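Local coordinates for protein PduO-type ATP--cob(I)alamin adenosyltransferase (Sulfolobus tokodaii, PDB 1WOZ) that probably transfers the adenosyl group of ATP to the cobalt of cob(I)alamin, as a PduO-type corrinoid adenosyltransferase assembled from three chains, at residues K51-R56 against E86-E91; G65-T70 against R140-Y145. One frame throughout, in Å; residues are numbered along the deposited sequence.

Contact 1: K51-R56 against E86-E91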
loop_
_atom_site.group_PDB
_atom_site.type_symbol
_atom_site.label_atom_id
_atom_site.label_comp_id
_atom_site.label_asym_id
_atom_site.label_seq_id
_atom_site.Cartn_x
_atom_site.Cartn_y
_atom_site.Cartn_z
ATOM N N LYS A 51 -5.850 -14.455 13.962
ATOM C CA LYS A 51 -4.989 -15.123 12.990
ATOM C C LYS A 51 -5.803 -16.191 12.260
ATOM O O LYS A 51 -5.739 -16.292 11.037
ATOM C CB LYS A 51 -3.793 -15.802 13.671
ATOM C CG LYS A 51 -2.729 -14.883 14.275
ATOM C CD LYS A 51 -1.603 -15.762 14.877
ATOM C CE LYS A 51 -0.435 -14.969 15.473
ATOM N NZ LYS A 51 0.422 -14.265 14.443
ATOM N N LYS A 52 -6.573 -16.975 13.015
ATOM C CA LYS A 52 -7.401 -18.033 12.418
ATOM C C LYS A 52 -8.403 -17.471 11.410
ATOM O O LYS A 52 -8.533 -17.989 10.281
ATOM C CB LYS A 52 -8.143 -18.807 13.521
ATOM C CG LYS A 52 -9.236 -19.767 13.032
ATOM C CD LYS A 52 -9.995 -20.355 14.233
ATOM C CE LYS A 52 -11.150 -21.269 13.819
ATOM N NZ LYS A 52 -10.664 -22.520 13.167
ATOM N N ASP A 53 -9.110 -16.411 11.796
ATOM C CA ASP A 53 -10.088 -15.805 10.897
ATOM C C ASP A 53 -9.445 -15.257 9.625
ATOM O O ASP A 53 -9.949 -15.479 8.516
ATOM C CB ASP A 53 -10.849 -14.669 11.603
ATOM C CG ASP A 53 -11.817 -15.190 12.668
ATOM O OD1 ASP A 53 -12.216 -16.374 12.567
ATOM O OD2 ASP A 53 -12.173 -14.421 13.579
ATOM N N LEU A 54 -8.347 -14.523 9.789
ATOM C CA LEU A 54 -7.659 -13.938 8.642
ATOM C C LEU A 54 -7.071 -15.014 7.724
ATOM O O LEU A 54 -7.071 -14.859 6.501
ATOM C CB LEU A 54 -6.565 -12.975 9.123
ATOM C CG LEU A 54 -7.118 -11.688 9.755
ATOM C CD1 LEU A 54 -5.983 -10.940 10.443
ATOM C CD2 LEU A 54 -7.802 -10.824 8.687
ATOM N N GLU A 55 -6.566 -16.101 8.299
ATOM C CA GLU A 55 -6.017 -17.167 7.460
ATOM C C GLU A 55 -7.116 -17.776 6.599
ATOM O O GLU A 55 -6.860 -18.136 5.453
ATOM C CB GLU A 55 -5.301 -18.231 8.311
ATOM C CG GLU A 55 -3.903 -17.751 8.719
ATOM C CD GLU A 55 -3.293 -18.525 9.870
ATOM O OE1 GLU A 55 -3.993 -19.377 10.449
ATOM O OE2 GLU A 55 -2.111 -18.264 10.203
ATOM N N ARG A 56 -8.337 -17.871 7.128
ATOM C CA ARG A 56 -9.459 -18.398 6.341
ATOM C C ARG A 56 -9.794 -17.426 5.201
ATOM O O ARG A 56 -10.097 -17.845 4.071
ATOM C CB ARG A 56 -10.697 -18.627 7.223
ATOM C CG ARG A 56 -11.993 -18.835 6.420
ATOM C CD ARG A 56 -13.093 -19.401 7.316
ATOM N NE ARG A 56 -14.364 -19.510 6.610
ATOM C CZ ARG A 56 -15.454 -20.054 7.146
ATOM N NH1 ARG A 56 -15.409 -20.527 8.389
ATOM N NH2 ARG A 56 -16.572 -20.136 6.443
ATOM N N GLU A 86 -19.982 -11.967 8.509
ATOM C CA GLU A 86 -20.908 -11.213 9.349
ATOM C C GLU A 86 -20.977 -11.726 10.787
ATOM O O GLU A 86 -21.032 -10.927 11.725
ATOM C CB GLU A 86 -22.296 -11.236 8.724
ATOM C CG GLU A 86 -22.280 -10.737 7.299
ATOM C CD GLU A 86 -23.634 -10.834 6.622
ATOM O OE1 GLU A 86 -24.348 -11.833 6.856
ATOM O OE2 GLU A 86 -23.969 -9.923 5.843
ATOM N N GLU A 87 -20.977 -13.043 10.965
ATOM C CA GLU A 87 -21.042 -13.617 12.307
ATOM C C GLU A 87 -19.784 -13.308 13.098
ATOM O O GLU A 87 -19.861 -13.029 14.303
ATOM C CB GLU A 87 -21.224 -15.140 12.253
ATOM C CG GLU A 87 -22.420 -15.603 11.460
ATOM C CD GLU A 87 -22.435 -17.115 11.270
ATOM O OE1 GLU A 87 -21.363 -17.714 11.033
ATOM O OE2 GLU A 87 -23.527 -17.705 11.345
ATOM N N ARG A 88 -18.617 -13.382 12.452
ATOM C CA ARG A 88 -17.383 -13.070 13.176
ATOM C C ARG A 88 -17.363 -11.573 13.489
ATOM O O ARG A 88 -16.882 -11.152 14.545
ATOM C CB ARG A 88 -16.137 -13.473 12.362
ATOM C CG ARG A 88 -15.955 -14.989 12.205
ATOM C CD ARG A 88 -15.919 -15.678 13.576
ATOM N NE ARG A 88 -14.802 -15.221 14.398
ATOM C CZ ARG A 88 -14.783 -15.255 15.730
ATOM N NH1 ARG A 88 -15.830 -15.721 16.404
ATOM N NH2 ARG A 88 -13.713 -14.838 16.392
ATOM N N THR A 89 -17.899 -10.766 12.580
ATOM C CA THR A 89 -17.929 -9.330 12.817
ATOM C C THR A 89 -18.745 -9.076 14.097
ATOM O O THR A 89 -18.322 -8.316 14.976
ATOM C CB THR A 89 -18.536 -8.584 11.607
ATOM O OG1 THR A 89 -17.703 -8.788 10.446
ATOM C CG2 THR A 89 -18.625 -7.072 11.883
ATOM N N VAL A 90 -19.908 -9.721 14.205
ATOM C CA VAL A 90 -20.742 -9.568 15.399
ATOM C C VAL A 90 -19.997 -9.961 16.671
ATOM O O VAL A 90 -20.108 -9.272 17.677
ATOM C CB VAL A 90 -22.041 -10.400 15.297
ATOM C CG1 VAL A 90 -22.709 -10.503 16.677
ATOM C CG2 VAL A 90 -22.982 -9.751 14.286
ATOM N N GLU A 91 -19.226 -11.049 16.633
ATOM C CA GLU A 91 -18.469 -11.490 17.815
ATOM C C GLU A 91 -17.385 -10.504 18.275
ATOM O O GLU A 91 -17.197 -10.279 19.478
ATOM C CB GLU A 91 -17.824 -12.861 17.564
ATOM C CG GLU A 91 -18.819 -14.008 17.492
ATOM C CD GLU A 91 -19.699 -14.039 18.716
ATOM O OE1 GLU A 91 -20.906 -13.721 18.590
ATOM O OE2 GLU A 91 -19.166 -14.353 19.805
#
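Asp53 OD2 is gripped by two nitrogens of Arg88, NE at 2.9 Å and NH2 at 3.2 Å. The pair forms a salt bridge between helix 48-69 and helix 79-96, two members of the helical bundle of a PduO-type adenosyltransferase. The guanidinium offers its NE-NH2 edge, and OD2 lies almost in its plane, so both N-H groups converge on one oxygen. The bond from NE is the straighter, 160° at the hydrogen against 137° for that from NH2. Both arrive on the syn side of OD2, but the carboxylate is turned 56° from the guanidinium plane, and the grip is not the flat, two-oxygen pairing of many Asp-Arg bridges. The Arg88 chain is bent at both chi2 and chi3, and this folding fits the guanidinium into the 8.1 Å between the CA atoms of Asp53 and Arg88. Tyr92 OH, one turn further along helix 79-96, also hydrogen-bonds to OD2, and Met156 of helix 140-163 packs against the Asp53 side chain. A leucine in place of Arg88 would probably leave the buried Asp53 carboxylate without its guanidinium mate and without both N-H bonds to OD2. Asp53 OD1 stands 3.4 Å from Arg88 NE, which directs its bond to OD2 instead.

Contact 2: G65-T70 against R140-Y145; sequences GEDLST and RMIIVY
Ile142 CD1 presses against Leu68 CD2 at 3.5 Å, tighter than usual for two methyl groups, and lies 3.7 Å from Leu68 CG. This is the dense part of the contact, where the N-terminal part of helix 140-163 meets the last turn of helix 48-69. With CG1 anti to the carbonyl carbon (chi1 -73°) and the chain then extended, Ile142 sends CD1 straight across the gap between the helices. The Leu68 branch comes over it at a slant, and Phe27 of helix 23-44 touches both residues. The same methyl also meets Asp67, more loosely, 4.1 Å from CG, the two side chains running past each other in opposite directions. No hydrogen bond joins the segments; the buried Asp67 carboxylate is satisfied by neighbours outside them: OD1 binds Ser72 OG, while OD2 takes up Ile77 N and Asn139 ND2, linking the loop after the helix to the approach to helix 140-163.

Away from this packing, the exposed Ser69 marks the solvent side. Its OG returns to Gly65 O at 2.9 Å, entering from the face of the carbonyl plane opposite to Ser69 N. Thr70, which leaves helical geometry, likewise turns OG1 back to Glu66 O at 2.8 Å. Between the two segments, then, apolar side chains of neighbouring helices pack together, as in the core of the helical bundle of the cobalamin adenosyltransferase family.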
loop_
_atom_site.group_PDB
_atom_site.type_symbol
_atom_site.label_atom_id
_atom_site.label_comp_id
_atom_site.label_asym_id
_atom_site.label_seq_id
_atom_site.Cartn_x
_atom_site.Cartn_y
_atom_site.Cartn_z
ATOM N N GLY A 65 -10.589 -15.760 -6.534
ATOM C CA GLY A 65 -9.834 -15.666 -7.776
ATOM C C GLY A 65 -10.182 -16.794 -8.749
ATOM O O GLY A 65 -10.234 -16.584 -9.964
ATOM N N GLU A 66 -10.431 -17.991 -8.230
ATOM C CA GLU A 66 -10.781 -19.109 -9.104
ATOM C C GLU A 66 -12.193 -18.939 -9.646
ATOM O O GLU A 66 -12.469 -19.286 -10.798
ATOM C CB GLU A 66 -10.644 -20.443 -8.355
ATOM C CG GLU A 66 -9.210 -20.708 -7.937
ATOM C CD GLU A 66 -8.872 -22.183 -7.762
ATOM O OE1 GLU A 66 -9.528 -22.883 -6.957
ATOM O OE2 GLU A 66 -7.917 -22.622 -8.435
ATOM N N ASP A 67 -13.086 -18.406 -8.819
ATOM C CA ASP A 67 -14.457 -18.137 -9.251
ATOM C C ASP A 67 -14.330 -17.201 -10.461
ATOM O O ASP A 67 -14.796 -17.517 -11.558
ATOM C CB ASP A 67 -15.244 -17.457 -8.106
ATOM C CG ASP A 67 -16.703 -17.199 -8.452
ATOM O OD1 ASP A 67 -17.031 -16.970 -9.634
ATOM O OD2 ASP A 67 -17.528 -17.201 -7.523
ATOM N N LEU A 68 -13.667 -16.060 -10.272
ATOM C CA LEU A 68 -13.470 -15.075 -11.350
ATOM C C LEU A 68 -12.839 -15.641 -12.618
ATOM O O LEU A 68 -13.298 -15.350 -13.724
ATOM C CB LEU A 68 -12.564 -13.926 -10.885
ATOM C CG LEU A 68 -13.104 -12.981 -9.819
ATOM C CD1 LEU A 68 -11.964 -12.041 -9.361
ATOM C CD2 LEU A 68 -14.280 -12.192 -10.386
ATOM N N SER A 69 -11.767 -16.412 -12.444
ATOM C CA SER A 69 -11.016 -17.024 -13.540
ATOM C C SER A 69 -11.737 -18.134 -14.307
ATOM O O SER A 69 -11.345 -18.454 -15.438
ATOM C CB SER A 69 -9.688 -17.597 -13.012
ATOM O OG SER A 69 -8.842 -16.568 -12.522
ATOM N N THR A 70 -12.771 -18.720 -13.707
ATOM C CA THR A 70 -13.503 -19.810 -14.353
ATOM C C THR A 70 -14.996 -19.536 -14.483
ATOM O O THR A 70 -15.783 -20.470 -14.648
ATOM C CB THR A 70 -13.337 -21.138 -13.573
ATOM O OG1 THR A 70 -14.005 -21.045 -12.312
ATOM C CG2 THR A 70 -11.860 -21.431 -13.326
ATOM N N ARG A 140 -21.682 -11.520 -8.487
ATOM C CA ARG A 140 -22.008 -10.387 -7.614
ATOM C C ARG A 140 -21.690 -10.638 -6.131
ATOM O O ARG A 140 -21.410 -9.700 -5.375
ATOM C CB ARG A 140 -23.500 -10.051 -7.785
ATOM C CG ARG A 140 -24.031 -8.888 -6.941
ATOM C CD ARG A 140 -23.451 -7.540 -7.386
ATOM N NE ARG A 140 -24.010 -6.396 -6.654
ATOM C CZ ARG A 140 -25.288 -6.013 -6.700
ATOM N NH1 ARG A 140 -26.161 -6.683 -7.445
ATOM N NH2 ARG A 140 -25.691 -4.946 -6.010
HETATM N N MSE A 141 -21.726 -11.899 -5.712
HETATM C CA MSE A 141 -21.447 -12.237 -4.325
HETATM C C MSE A 141 -20.004 -11.890 -3.928
HETATM O O MSE A 141 -19.676 -11.773 -2.746
HETATM C CB MSE A 141 -21.710 -13.722 -4.070
HETATM C CG MSE A 141 -21.972 -14.051 -2.602
HETATM SE SE MSE A 141 -23.600 -13.156 -1.847
HETATM C CE MSE A 141 -24.443 -12.614 -3.450
ATOM N N ILE A 142 -19.151 -11.736 -4.921
ATOM C CA ILE A 142 -17.753 -11.398 -4.678
ATOM C C ILE A 142 -17.654 -9.981 -4.125
ATOM O O ILE A 142 -16.901 -9.721 -3.180
ATOM C CB ILE A 142 -16.956 -11.517 -5.977
ATOM C CG1 ILE A 142 -16.788 -13.010 -6.309
ATOM C CG2 ILE A 142 -15.579 -10.831 -5.848
ATOM C CD1 ILE A 142 -16.147 -13.248 -7.663
ATOM N N ILE A 143 -18.424 -9.066 -4.710
ATOM C CA ILE A 143 -18.410 -7.687 -4.240
ATOM C C ILE A 143 -19.002 -7.648 -2.827
ATOM O O ILE A 143 -18.500 -6.933 -1.946
ATOM C CB ILE A 143 -19.190 -6.776 -5.202
ATOM C CG1 ILE A 143 -18.512 -6.817 -6.583
ATOM C CG2 ILE A 143 -19.213 -5.357 -4.671
ATOM C CD1 ILE A 143 -19.169 -5.946 -7.667
ATOM N N VAL A 144 -20.046 -8.440 -2.592
ATOM C CA VAL A 144 -20.632 -8.488 -1.254
ATOM C C VAL A 144 -19.612 -9.003 -0.233
ATOM O O VAL A 144 -19.499 -8.455 0.884
ATOM C CB VAL A 144 -21.871 -9.393 -1.198
ATOM C CG1 VAL A 144 -22.486 -9.350 0.206
ATOM C CG2 VAL A 144 -22.889 -8.917 -2.251
ATOM N N TYR A 145 -18.859 -10.034 -0.615
ATOM C CA TYR A 145 -17.857 -10.601 0.280
ATOM C C TYR A 145 -16.836 -9.507 0.660
ATOM O O TYR A 145 -16.525 -9.314 1.848
ATOM C CB TYR A 145 -17.125 -11.773 -0.402
ATOM C CG TYR A 145 -16.134 -12.490 0.487
ATOM C CD1 TYR A 145 -16.501 -13.633 1.201
ATOM C CD2 TYR A 145 -14.825 -12.021 0.627
ATOM C CE1 TYR A 145 -15.596 -14.285 2.024
ATOM C CE2 TYR A 145 -13.912 -12.667 1.446
ATOM C CZ TYR A 145 -14.293 -13.793 2.140
ATOM O OH TYR A 145 -13.396 -14.441 2.951
#

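In the fold
Helix 48-69 takes part in both contacts, facing helix 79-96 through 51-56 in contact 1 and helix 140-163 through 65-70 in contact 2. Their centres are about 19 Å apart and their nearest atoms about 5 Å, without touching. Met156 and Ile142 both belong to helix 140-163, which therefore reaches both sites along its length. Contact 1 is a polar bridge and contact 2 methyl packing, on the same helix. The side chain of Leu68 in contact 2 lies about 7 Å from a bound polyether. Elsewhere, Asp32, Asn35 and Leu61 line a pocket for this type of polyether. Glu66 OE1 also hydrogen-bonds Tyr171 OH of a second subunit, linking this end of helix 48-69 to the neighbouring subunit.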